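Local coordinates for glycosyl hyrolase, family 3 (Deinococcus radiodurans, PDB 3TEV), which probably hydrolyses O-glycosidic bonds, as a family 3 glycoside hydrolase built on a TIM barrel, at residues Ala46-Gly51 with Leu76-His81; Ala221-His226 with Val258-Ser263; Ala278-Leu283 with Ala304-Tyr309. All coordinates share one frame; numbering follows the deposited sequence.

Contact 1: Ala46-Gly51 with Leu76-His81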
ATOM      1  N   ALA A  46       5.432  10.522   3.422  1.00 32.03           N
ATOM      2  CA  ALA A  46       4.206   9.889   2.956  1.00 31.60           C
ATOM      3  C   ALA A  46       3.115   9.946   4.011  1.00 31.70           C
ATOM      4  O   ALA A  46       3.385   9.755   5.194  1.00 31.58           O
ATOM      5  CB  ALA A  46       4.481   8.460   2.508  1.00 30.50           C
ATOM      6  N   VAL A  47       1.889  10.219   3.571  0.50 32.20           N
ATOM      7  CA  VAL A  47       0.719  10.238   4.448  0.50 32.71           C
ATOM      8  C   VAL A  47      -0.450   9.548   3.767  0.50 33.50           C
ATOM      9  O   VAL A  47      -0.593   9.632   2.543  0.50 33.84           O
ATOM     10  CB  VAL A  47       0.267  11.670   4.781  0.50 32.73           C
ATOM     11  CG1 VAL A  47      -1.158  11.645   5.291  0.50 33.03           C
ATOM     12  CG2 VAL A  47       1.192  12.308   5.799  0.50 31.98           C
ATOM     13  N   CYS A  48      -1.285   8.866   4.548  1.00 33.93           N
ATOM     14  CA  CYS A  48      -2.491   8.244   4.003  1.00 35.49           C
ATOM     15  C   CYS A  48      -3.668   8.933   4.654  1.00 36.03           C
ATOM     16  O   CYS A  48      -3.657   9.157   5.865  1.00 36.79           O
ATOM     17  CB  CYS A  48      -2.534   6.733   4.243  1.00 35.60           C
ATOM     18  SG  CYS A  48      -3.969   5.964   3.351  1.00 38.84           S
ATOM     19  N   LEU A  49      -4.650   9.312   3.846  1.00 36.85           N
ATOM     20  CA  LEU A  49      -5.854   9.980   4.338  1.00 38.35           C
ATOM     21  C   LEU A  49      -7.021   9.011   4.449  1.00 40.13           C
ATOM     22  O   LEU A  49      -7.141   8.085   3.656  1.00 40.23           O
ATOM     23  CB  LEU A  49      -6.237  11.127   3.419  1.00 37.72           C
ATOM     24  CG  LEU A  49      -5.180  12.207   3.200  1.00 37.82           C
ATOM     25  CD1 LEU A  49      -5.662  13.187   2.168  1.00 38.54           C
ATOM     26  CD2 LEU A  49      -4.812  12.922   4.502  1.00 37.68           C
ATOM     27  N   PHE A  50      -7.866   9.236   5.449  1.00 42.51           N
ATOM     28  CA  PHE A  50      -9.049   8.417   5.712  1.00 44.28           C
ATOM     29  C   PHE A  50     -10.267   9.324   5.934  1.00 45.82           C
ATOM     30  O   PHE A  50     -10.152  10.546   5.895  1.00 46.05           O
ATOM     31  CB  PHE A  50      -8.817   7.547   6.951  1.00 44.27           C
ATOM     32  CG  PHE A  50      -7.665   6.603   6.817  1.00 44.15           C
ATOM     33  CD1 PHE A  50      -7.856   5.321   6.314  1.00 44.52           C
ATOM     34  CD2 PHE A  50      -6.380   6.998   7.172  1.00 43.29           C
ATOM     35  CE1 PHE A  50      -6.770   4.441   6.168  1.00 44.60           C
ATOM     36  CE2 PHE A  50      -5.294   6.135   7.035  1.00 43.32           C
ATOM     37  CZ  PHE A  50      -5.481   4.857   6.534  1.00 43.38           C
ATOM     38  N   GLY A  51     -11.420   8.714   6.185  1.00 47.50           N
ATOM     39  CA  GLY A  51     -12.678   9.437   6.408  1.00 49.55           C
ATOM     40  C   GLY A  51     -12.541  10.579   7.396  1.00 50.85           C
ATOM     41  O   GLY A  51     -13.025  11.684   7.144  1.00 51.07           O
ATOM     42  N   LEU A  76       4.254  11.926  -1.039  1.00 32.72           N
ATOM     43  CA  LEU A  76       3.250  10.928  -1.412  1.00 33.21           C
ATOM     44  C   LEU A  76       2.022  11.141  -0.520  1.00 33.50           C
ATOM     45  O   LEU A  76       2.095  11.012   0.715  1.00 33.61           O
ATOM     46  CB  LEU A  76       3.790   9.500  -1.307  1.00 32.26           C
ATOM     47  CG  LEU A  76       4.939   9.192  -2.290  1.00 33.18           C
ATOM     48  CD1 LEU A  76       5.767   7.948  -1.851  1.00 33.43           C
ATOM     49  CD2 LEU A  76       4.463   9.063  -3.762  1.00 30.67           C
ATOM     50  N   ILE A  77       0.919  11.532  -1.153  1.00 33.66           N
ATOM     51  CA  ILE A  77      -0.322  11.791  -0.456  1.00 34.21           C
ATOM     52  C   ILE A  77      -1.349  10.780  -0.956  1.00 35.32           C
ATOM     53  O   ILE A  77      -1.868  10.882  -2.093  1.00 35.39           O
ATOM     54  CB  ILE A  77      -0.806  13.260  -0.617  1.00 34.12           C
ATOM     55  CG1 ILE A  77       0.252  14.217  -0.057  1.00 34.16           C
ATOM     56  CG2 ILE A  77      -2.112  13.467   0.172  1.00 34.49           C
ATOM     57  CD1 ILE A  77       0.171  15.677  -0.529  1.00 33.81           C
ATOM     58  N   ALA A  78      -1.598   9.784  -0.109  1.00 35.54           N
ATOM     59  CA  ALA A  78      -2.411   8.642  -0.459  1.00 36.75           C
ATOM     60  C   ALA A  78      -3.779   8.768   0.180  1.00 38.55           C
ATOM     61  O   ALA A  78      -3.943   9.446   1.196  1.00 38.45           O
ATOM     62  CB  ALA A  78      -1.740   7.345  -0.006  1.00 35.19           C
ATOM     63  N   ILE A  79      -4.757   8.097  -0.417  1.00 40.98           N
ATOM     64  CA  ILE A  79      -6.060   7.980   0.189  1.00 43.94           C
ATOM     65  C   ILE A  79      -6.500   6.525   0.099  1.00 45.31           C
ATOM     66  O   ILE A  79      -6.160   5.815  -0.846  1.00 45.23           O
ATOM     67  CB  ILE A  79      -7.103   8.926  -0.485  1.00 44.47           C
ATOM     68  CG1 ILE A  79      -8.446   8.890   0.275  1.00 45.68           C
ATOM     69  CG2 ILE A  79      -7.291   8.567  -1.975  1.00 44.44           C
ATOM     70  CD1 ILE A  79      -9.347  10.104   0.023  1.00 47.25           C
ATOM     71  N   ASP A  80      -7.253   6.079   1.093  1.00 46.69           N
ATOM     72  CA  ASP A  80      -7.837   4.763   1.020  1.00 47.91           C
ATOM     73  C   ASP A  80      -9.303   4.870   0.556  1.00 45.31           C
ATOM     74  O   ASP A  80     -10.193   5.035   1.382  1.00 47.14           O
ATOM     75  CB  ASP A  80      -7.700   4.024   2.358  1.00 49.98           C
ATOM     76  CG  ASP A  80      -7.941   2.512   2.222  1.00 54.80           C
ATOM     77  OD1 ASP A  80      -8.420   2.063   1.146  1.00 57.99           O
ATOM     78  OD2 ASP A  80      -7.655   1.769   3.190  1.00 58.40           O
ATOM     79  N   HIS A  81      -9.509   4.813  -0.764  1.00109.71           N
ATOM     80  CA  HIS A  81     -10.823   4.871  -1.429  1.00 98.25           C
ATOM     81  C   HIS A  81     -11.127   6.168  -2.170  1.00 97.89           C
ATOM     82  O   HIS A  81     -11.752   6.121  -3.240  1.00 90.97           O
ATOM     83  CB  HIS A  81     -11.987   4.504  -0.499  1.00 97.28           C
ATOM     84  CG  HIS A  81     -12.251   3.031  -0.417  1.00 88.39           C
ATOM     85  ND1 HIS A  81     -12.389   2.235  -1.538  1.00 79.06           N
ATOM     86  CD2 HIS A  81     -12.412   2.213   0.653  1.00 88.36           C
ATOM     87  CE1 HIS A  81     -12.633   0.989  -1.162  1.00 76.35           C
ATOM     88  NE2 HIS A  81     -12.648   0.949   0.164  1.00 80.72           N
TER
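Leu49 meets strand 76-79 through both main chain and side chain. Its N donates to Ala78 O at 2.7 Å, from a position tilted 32° out of the carbonyl plane. Its CD1 lies against Ile77 CG2 at 4.1 Å, the two side chains crossing obliquely on the face that also carries Val47 and Ile79. Ahead of this pair the ladder is regular and close: Ala78 N binds Val47 O at 2.8 Å and Val47 N binds Leu76 O at 3.0 Å, both nearly in line with the carbonyl. Leu76 O and Ala78 O each take a second, weaker CA-H...O contact, from Ala46 and Cys48 respectively. On the face of Ala46, Leu76, Cys48 and Ala78 the contacts run between CB atoms and the sulfur, Ala46 CB lying 4.0 Å from Leu76 CB. Cys48 turns SG anti to its backbone N (chi1 -173°), and the sulfur lies 4.0 Å from Asp80 N.

Past the strand ends the grip weakens. Asp80 N still reaches Leu49 O, but at 3.3 Å, and the chains draw apart. Phe50 and Asp80, both partly exposed, share only a glancing touch, Phe50 CE1 to Asp80 CB at 3.9 Å, with ring and carboxylate planes 64° apart. His81 is poorly ordered, and residues 82-94 after it are not modelled.

The pairing is the parallel core of the beta-alpha-beta unit of strand 46-49, helix 57-71 and strand 76-79, part of the TIM barrel. Leu49 and Ile77 pack outward on Cys64 of helix 57-71, while Cys48 and Ala78 face Met23 and Phe130 on the inner side. Leu76 rests on helix 314-330, and strands 22-24 and 128-129 continue the sheet on either side.

Contact 2: Ala221-His226 with Val258-Ser263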
ATOM      1  N   ALA A 221       2.995   0.228  -7.605  1.00 36.17           N
ATOM      2  CA  ALA A 221       3.057  -0.027  -6.157  1.00 35.44           C
ATOM      3  C   ALA A 221       2.187  -1.214  -5.776  1.00 35.83           C
ATOM      4  O   ALA A 221       1.109  -1.449  -6.379  1.00 36.02           O
ATOM      5  CB  ALA A 221       2.626   1.186  -5.379  1.00 34.79           C
ATOM      6  N   ILE A 222       2.662  -1.967  -4.786  1.00 35.24           N
ATOM      7  CA  ILE A 222       1.961  -3.122  -4.276  1.00 35.32           C
ATOM      8  C   ILE A 222       1.913  -3.055  -2.753  1.00 35.44           C
ATOM      9  O   ILE A 222       2.926  -2.784  -2.131  1.00 34.86           O
ATOM     10  CB  ILE A 222       2.690  -4.404  -4.664  1.00 35.41           C
ATOM     11  CG1 ILE A 222       2.626  -4.609  -6.190  1.00 36.19           C
ATOM     12  CG2 ILE A 222       2.061  -5.602  -3.937  1.00 36.31           C
ATOM     13  CD1 ILE A 222       3.259  -5.912  -6.672  1.00 34.90           C
HETATM   14  N   MSE A 223       0.741  -3.305  -2.173  1.00 35.83           N
HETATM   15  CA  MSE A 223       0.583  -3.361  -0.735  1.00 36.76           C
HETATM   16  C   MSE A 223       0.509  -4.810  -0.294  1.00 37.45           C
HETATM   17  O   MSE A 223      -0.266  -5.606  -0.867  1.00 37.10           O
HETATM   18  CB  MSE A 223      -0.667  -2.641  -0.291  1.00 37.05           C
HETATM   19  CG  MSE A 223      -0.776  -2.508   1.234  1.00 40.14           C
HETATM   20 SE   MSE A 223      -2.599  -2.191   1.717  0.75 45.33          SE
HETATM   21  CE  MSE A 223      -2.408  -0.827   3.012  1.00 48.16           C
ATOM     22  N   THR A 224       1.311  -5.155   0.716  1.00 37.26           N
ATOM     23  CA  THR A 224       1.385  -6.531   1.184  1.00 39.17           C
ATOM     24  C   THR A 224       0.397  -6.827   2.292  1.00 40.10           C
ATOM     25  O   THR A 224       0.017  -5.956   3.061  1.00 41.96           O
ATOM     26  CB  THR A 224       2.717  -6.811   1.827  1.00 39.41           C
ATOM     27  OG1 THR A 224       2.751  -6.091   3.074  1.00 41.51           O
ATOM     28  CG2 THR A 224       3.824  -6.352   0.950  1.00 39.08           C
ATOM     29  N   ALA A 225       0.096  -8.097   2.431  1.00 40.86           N
ATOM     30  CA  ALA A 225      -0.866  -8.632   3.369  1.00 41.38           C
ATOM     31  C   ALA A 225      -0.189  -9.265   4.596  1.00 40.82           C
ATOM     32  O   ALA A 225       0.774 -10.004   4.444  1.00 39.97           O
ATOM     33  CB  ALA A 225      -1.629  -9.724   2.612  1.00 41.64           C
ATOM     34  N   HIS A 226      -0.726  -9.027   5.791  1.00 41.40           N
ATOM     35  CA  HIS A 226      -0.276  -9.723   6.999  1.00 41.72           C
ATOM     36  C   HIS A 226      -0.822 -11.161   7.014  1.00 41.39           C
ATOM     37  O   HIS A 226      -1.552 -11.534   7.913  1.00 41.02           O
ATOM     38  CB  HIS A 226      -0.754  -9.009   8.274  1.00 42.32           C
ATOM     39  CG  HIS A 226      -0.376  -7.566   8.364  1.00 45.26           C
ATOM     40  ND1 HIS A 226       0.875  -7.089   8.011  1.00 46.97           N
ATOM     41  CD2 HIS A 226      -1.076  -6.494   8.812  1.00 45.74           C
ATOM     42  CE1 HIS A 226       0.913  -5.784   8.212  1.00 47.38           C
ATOM     43  NE2 HIS A 226      -0.255  -5.399   8.701  1.00 47.00           N
ATOM     44  N   VAL A 258       7.219   0.014  -5.932  1.00 33.70           N
ATOM     45  CA  VAL A 258       7.166   0.275  -4.498  1.00 32.53           C
ATOM     46  C   VAL A 258       6.448  -0.875  -3.784  1.00 32.24           C
ATOM     47  O   VAL A 258       5.361  -1.294  -4.204  1.00 31.78           O
ATOM     48  CB  VAL A 258       6.411   1.590  -4.232  1.00 32.59           C
ATOM     49  CG1 VAL A 258       6.016   1.758  -2.731  1.00 31.00           C
ATOM     50  CG2 VAL A 258       7.225   2.793  -4.760  1.00 31.61           C
ATOM     51  N   ILE A 259       7.055  -1.399  -2.721  1.00 31.44           N
ATOM     52  CA  ILE A 259       6.336  -2.317  -1.848  1.00 31.17           C
ATOM     53  C   ILE A 259       6.018  -1.600  -0.552  1.00 31.36           C
ATOM     54  O   ILE A 259       6.926  -1.072   0.091  1.00 31.10           O
ATOM     55  CB  ILE A 259       7.143  -3.565  -1.568  1.00 31.25           C
ATOM     56  CG1 ILE A 259       7.428  -4.298  -2.886  1.00 32.17           C
ATOM     57  CG2 ILE A 259       6.420  -4.457  -0.545  1.00 30.92           C
ATOM     58  CD1 ILE A 259       8.393  -5.481  -2.742  1.00 32.98           C
ATOM     59  N   VAL A 260       4.734  -1.550  -0.188  1.00 31.95           N
ATOM     60  CA  VAL A 260       4.304  -0.909   1.051  1.00 33.56           C
ATOM     61  C   VAL A 260       3.636  -1.969   1.940  1.00 35.08           C
ATOM     62  O   VAL A 260       2.972  -2.851   1.426  1.00 35.20           O
ATOM     63  CB  VAL A 260       3.378   0.350   0.787  1.00 33.55           C
ATOM     64  CG1 VAL A 260       2.135  -0.043   0.016  1.00 34.90           C
ATOM     65  CG2 VAL A 260       2.955   1.032   2.103  1.00 31.84           C
ATOM     66  N   THR A 261       3.839  -1.905   3.255  1.00 36.66           N
ATOM     67  CA  THR A 261       3.202  -2.854   4.171  1.00 39.52           C
ATOM     68  C   THR A 261       1.772  -2.427   4.418  1.00 41.93           C
ATOM     69  O   THR A 261       1.491  -1.220   4.442  1.00 43.56           O
ATOM     70  CB  THR A 261       3.793  -2.768   5.552  1.00 39.66           C
ATOM     71  OG1 THR A 261       3.378  -1.503   6.138  1.00 40.95           O
ATOM     72  CG2 THR A 261       5.302  -2.885   5.502  1.00 37.38           C
ATOM     73  N   ASP A 262       0.867  -3.378   4.647  1.00 43.87           N
ATOM     74  CA  ASP A 262      -0.448  -3.019   5.176  1.00 45.89           C
ATOM     75  C   ASP A 262      -0.258  -2.312   6.535  1.00 47.15           C
ATOM     76  O   ASP A 262       0.828  -2.361   7.140  1.00 46.58           O
ATOM     77  CB  ASP A 262      -1.322  -4.279   5.317  1.00 46.55           C
ATOM     78  CG  ASP A 262      -2.841  -3.975   5.350  1.00 48.89           C
ATOM     79  OD1 ASP A 262      -3.239  -2.818   5.592  1.00 51.07           O
ATOM     80  OD2 ASP A 262      -3.644  -4.917   5.134  1.00 50.51           O
ATOM     81  N   SER A 263      -1.311  -1.655   7.015  1.00 49.15           N
ATOM     82  CA  SER A 263      -1.273  -0.933   8.295  1.00 51.64           C
ATOM     83  C   SER A 263      -0.666  -1.766   9.454  1.00 52.96           C
ATOM     84  O   SER A 263      -1.147  -2.871   9.746  1.00 52.15           O
ATOM     85  CB  SER A 263      -2.694  -0.498   8.655  1.00 51.90           C
ATOM     86  OG  SER A 263      -2.771  -0.079  10.014  1.00 54.24           O
TER
HETATM   87  O   HOH W   1      -3.321  -7.439   5.959  1.00 61.19           O
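Val260 O is gripped by two neighbours on strand 221-224: Thr224 N donates to it at 2.9 Å, and Met223 CA adds a CA-H...O contact at 3.3 Å. Ile222 bonds through its N to Val258 O and through its O to Val260 N, continuing the parallel ladder of these two TIM-barrel strands; at its end Asp262 N makes only a weak bond to Thr224 O. On one face Thr224 CG2 presses on Ile259 CG2 at 3.5 Å, the side chains at about a right angle; the buried Thr224 OG1 finds no hydrogen-bond partner in the model.

Beyond the strands His226 has CG anti to its carbonyl carbon (chi1 -55°), and its ring end approaches 258-263. His226 NE2 donates to Ser263 O at 2.9 Å; the oxygen lies in the ring plane, but the donor stands above the carbonyl plane. Asp262 CB sits over one ring face, toward the rim, in a CH-pi contact, and ND1 is hydrogen-bonded to Thr239 OG1. An alanine in place of His226 would probably leave Ser263 O and Thr239 OG1 without their imidazole partner and open a gap beside Asp262 CB.

Ser263 N meets Asp262 OD1 on its anti side at 2.7 Å, while a water 2.7 Å from Asp262 OD2 links that oxygen to His226 N. Met223, present as selenomethionine, lays CE 3.4 Å from Asp262 OD1. Each carboxylate oxygen thus has a hydrogen-bond partner at the C-terminal strand ends, where TIM-barrel enzymes gather their active-site groups, consistent with a place in the pocket.

Contact 3: Ala278-Leu283 with Ala304-Tyr309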
ATOM      1  N   ALA A 278       8.481  -4.776  14.229  1.00 41.52           N
ATOM      2  CA  ALA A 278       7.766  -5.179  13.022  1.00 39.25           C
ATOM      3  C   ALA A 278       8.150  -4.291  11.819  1.00 37.80           C
ATOM      4  O   ALA A 278       8.360  -4.783  10.713  1.00 37.04           O
ATOM      5  CB  ALA A 278       6.257  -5.184  13.260  1.00 37.91           C
ATOM      6  N   ALA A 279       8.259  -2.989  12.044  1.00 36.17           N
ATOM      7  CA  ALA A 279       8.580  -2.071  10.972  1.00 35.20           C
ATOM      8  C   ALA A 279      10.015  -2.291  10.442  1.00 35.34           C
ATOM      9  O   ALA A 279      10.245  -2.290   9.238  1.00 35.20           O
ATOM     10  CB  ALA A 279       8.379  -0.654  11.429  1.00 34.71           C
ATOM     11  N   VAL A 280      10.964  -2.530  11.343  1.00 35.29           N
ATOM     12  CA  VAL A 280      12.336  -2.786  10.937  1.00 35.65           C
ATOM     13  C   VAL A 280      12.402  -4.096  10.149  1.00 36.19           C
ATOM     14  O   VAL A 280      13.022  -4.170   9.087  1.00 35.72           O
ATOM     15  CB  VAL A 280      13.296  -2.753  12.170  1.00 35.70           C
ATOM     16  CG1 VAL A 280      14.651  -3.375  11.859  1.00 34.90           C
ATOM     17  CG2 VAL A 280      13.456  -1.306  12.659  1.00 35.12           C
ATOM     18  N   ARG A 281      11.702  -5.112  10.648  1.00 37.14           N
ATOM     19  CA  ARG A 281      11.659  -6.413   9.976  1.00 38.29           C
ATOM     20  C   ARG A 281      11.032  -6.309   8.569  1.00 37.24           C
ATOM     21  O   ARG A 281      11.557  -6.911   7.624  1.00 38.43           O
ATOM     22  CB  ARG A 281      10.947  -7.445  10.859  1.00 39.09           C
ATOM     23  CG  ARG A 281      10.699  -8.814  10.208  1.00 43.95           C
ATOM     24  CD  ARG A 281      11.952  -9.749  10.105  1.00 48.63           C
ATOM     25  NE  ARG A 281      11.654 -11.014   9.410  1.00 50.67           N
ATOM     26  CZ  ARG A 281      12.475 -12.071   9.352  1.00 52.31           C
ATOM     27  NH1 ARG A 281      13.665 -12.053   9.946  1.00 53.05           N
ATOM     28  NH2 ARG A 281      12.104 -13.163   8.697  1.00 53.03           N
ATOM     29  N   ALA A 282       9.966  -5.513   8.412  1.00 34.94           N
ATOM     30  CA  ALA A 282       9.362  -5.296   7.094  1.00 33.88           C
ATOM     31  C   ALA A 282      10.351  -4.665   6.112  1.00 33.74           C
ATOM     32  O   ALA A 282      10.440  -5.101   4.960  1.00 33.25           O
ATOM     33  CB  ALA A 282       8.089  -4.436   7.180  1.00 32.66           C
ATOM     34  N   LEU A 283      11.079  -3.641   6.565  1.00 33.30           N
ATOM     35  CA  LEU A 283      12.014  -2.959   5.692  1.00 34.06           C
ATOM     36  C   LEU A 283      13.125  -3.932   5.304  1.00 35.35           C
ATOM     37  O   LEU A 283      13.446  -4.051   4.127  1.00 35.81           O
ATOM     38  CB  LEU A 283      12.569  -1.695   6.347  1.00 33.36           C
ATOM     39  CG  LEU A 283      11.551  -0.558   6.515  1.00 31.64           C
ATOM     40  CD1 LEU A 283      12.054   0.433   7.561  1.00 30.03           C
ATOM     41  CD2 LEU A 283      11.214   0.150   5.166  1.00 27.93           C
ATOM     42  N   ALA A 304      11.730   5.747  16.078  1.00 37.24           N
ATOM     43  CA  ALA A 304      12.871   5.453  16.930  1.00 38.10           C
ATOM     44  C   ALA A 304      13.532   4.127  16.545  1.00 38.33           C
ATOM     45  O   ALA A 304      14.764   4.046  16.485  1.00 38.82           O
ATOM     46  CB  ALA A 304      12.481   5.477  18.455  1.00 38.29           C
ATOM     47  N   ALA A 305      12.726   3.105  16.256  1.00 37.51           N
ATOM     48  CA  ALA A 305      13.286   1.819  15.850  1.00 36.75           C
ATOM     49  C   ALA A 305      13.936   1.929  14.470  1.00 36.11           C
ATOM     50  O   ALA A 305      15.029   1.412  14.247  1.00 36.40           O
ATOM     51  CB  ALA A 305      12.214   0.735  15.849  1.00 36.73           C
ATOM     52  N   VAL A 306      13.281   2.612  13.538  1.00 34.97           N
ATOM     53  CA  VAL A 306      13.841   2.718  12.210  1.00 34.15           C
ATOM     54  C   VAL A 306      15.108   3.584  12.250  1.00 35.34           C
ATOM     55  O   VAL A 306      16.039   3.363  11.455  1.00 34.82           O
ATOM     56  CB  VAL A 306      12.786   3.230  11.197  1.00 34.19           C
ATOM     57  CG1 VAL A 306      13.390   3.443   9.802  1.00 31.90           C
ATOM     58  CG2 VAL A 306      11.609   2.237  11.126  1.00 33.50           C
ATOM     59  N   ALA A 307      15.165   4.538  13.190  1.00 36.52           N
ATOM     60  CA  ALA A 307      16.366   5.381  13.351  1.00 38.73           C
ATOM     61  C   ALA A 307      17.627   4.575  13.699  1.00 40.53           C
ATOM     62  O   ALA A 307      18.728   4.985  13.365  1.00 40.97           O
ATOM     63  CB  ALA A 307      16.138   6.499  14.395  1.00 38.56           C
ATOM     64  N   GLU A 308      17.459   3.425  14.352  1.00 42.32           N
ATOM     65  CA  GLU A 308      18.594   2.549  14.700  1.00 44.08           C
ATOM     66  C   GLU A 308      19.005   1.643  13.539  1.00 42.85           C
ATOM     67  O   GLU A 308      20.168   1.261  13.423  1.00 43.61           O
ATOM     68  CB  GLU A 308      18.253   1.683  15.912  1.00 45.36           C
ATOM     69  CG  GLU A 308      17.834   2.482  17.124  1.00 52.05           C
ATOM     70  CD  GLU A 308      18.941   3.416  17.604  1.00 61.31           C
ATOM     71  OE1 GLU A 308      20.143   3.035  17.529  1.00 65.60           O
ATOM     72  OE2 GLU A 308      18.612   4.543  18.048  1.00 65.26           O
ATOM     73  N   TYR A 309      18.043   1.314  12.683  1.00 40.61           N
ATOM     74  CA  TYR A 309      18.264   0.455  11.522  1.00 38.74           C
ATOM     75  C   TYR A 309      18.967   1.195  10.376  1.00 37.69           C
ATOM     76  O   TYR A 309      19.919   0.708   9.786  1.00 37.74           O
ATOM     77  CB  TYR A 309      16.908  -0.120  11.083  1.00 38.06           C
ATOM     78  CG  TYR A 309      16.803  -0.573   9.642  1.00 37.63           C
ATOM     79  CD1 TYR A 309      17.441  -1.735   9.190  1.00 38.41           C
ATOM     80  CD2 TYR A 309      16.025   0.137   8.731  1.00 34.93           C
ATOM     81  CE1 TYR A 309      17.326  -2.145   7.858  1.00 37.00           C
ATOM     82  CE2 TYR A 309      15.894  -0.277   7.437  1.00 35.00           C
ATOM     83  CZ  TYR A 309      16.548  -1.408   6.999  1.00 36.10           C
ATOM     84  OH  TYR A 309      16.410  -1.783   5.678  1.00 37.00           O
TER
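The Tyr309 ring is met obliquely by Leu283 CB, 3.8 Å from its CE2, and by Val280 CG1 nearer the root of the ring. The contact joins helix 275-285 to helix 296-309, neighbours in the outer helical layer of the TIM barrel, with strand 290-291 between them in sequence. Their short segments approach to 9.0 Å between axes and cross at -42°; Val280, Tyr309 and Leu283 bury the most surface, with small Ala279 and Ala305 beside them.

Val280 fills the centre. With CG2 anti to its carbonyl carbon, that methyl points at the opposite backbone, 3.5 Å from Ala305 O, and also touches Ala305 CB at 4.0 Å. Both Val280 methyls lie at 4.0 Å from Tyr309 CB, so the base of the tyrosine is braced by the whole valine fork, the two side chains running past each other in opposite directions. Tyr309 has CG anti to its backbone N (chi1 157°), and its side chain also packs on Val317 and Lys320 of helix 314-330. The Lys320 amine hydrogen-bonds Leu283 O, tying that third helix to the same corner. Beneath, Ala279, Ala282 and Leu283 rest on Val290 of the sheet.

Leu283 and Val306 cross at about a right angle: the single methyl Leu283 CD1 lies 4.0 Å from both Val306 CG1 and Val306 CG2.

In the fold
Contacts 1 and 2 belong to the same parallel barrel sheet, their centres 14 Å apart and their nearest atoms about 6 Å apart. Strands 128-129 and 174-180 separate them one way round, strands 22-24 and 290-291 the other. Thr261 helps close the barrel, its OG1 bonding Met291 N. Its CG2 also touches Ala282 CB at 3.6 Å, which joins contact 2 to the outer helices of contact 3, about 16 Å away between centres. Contact 3 lies about 22 Å from contact 1, centre to centre. Asp80 and Asp262 both follow the C-terminal ends of their strands, the side where TIM-barrel enzymes carry their active sites, so sugar probably binds there in this protein too; contact 3 is peripheral.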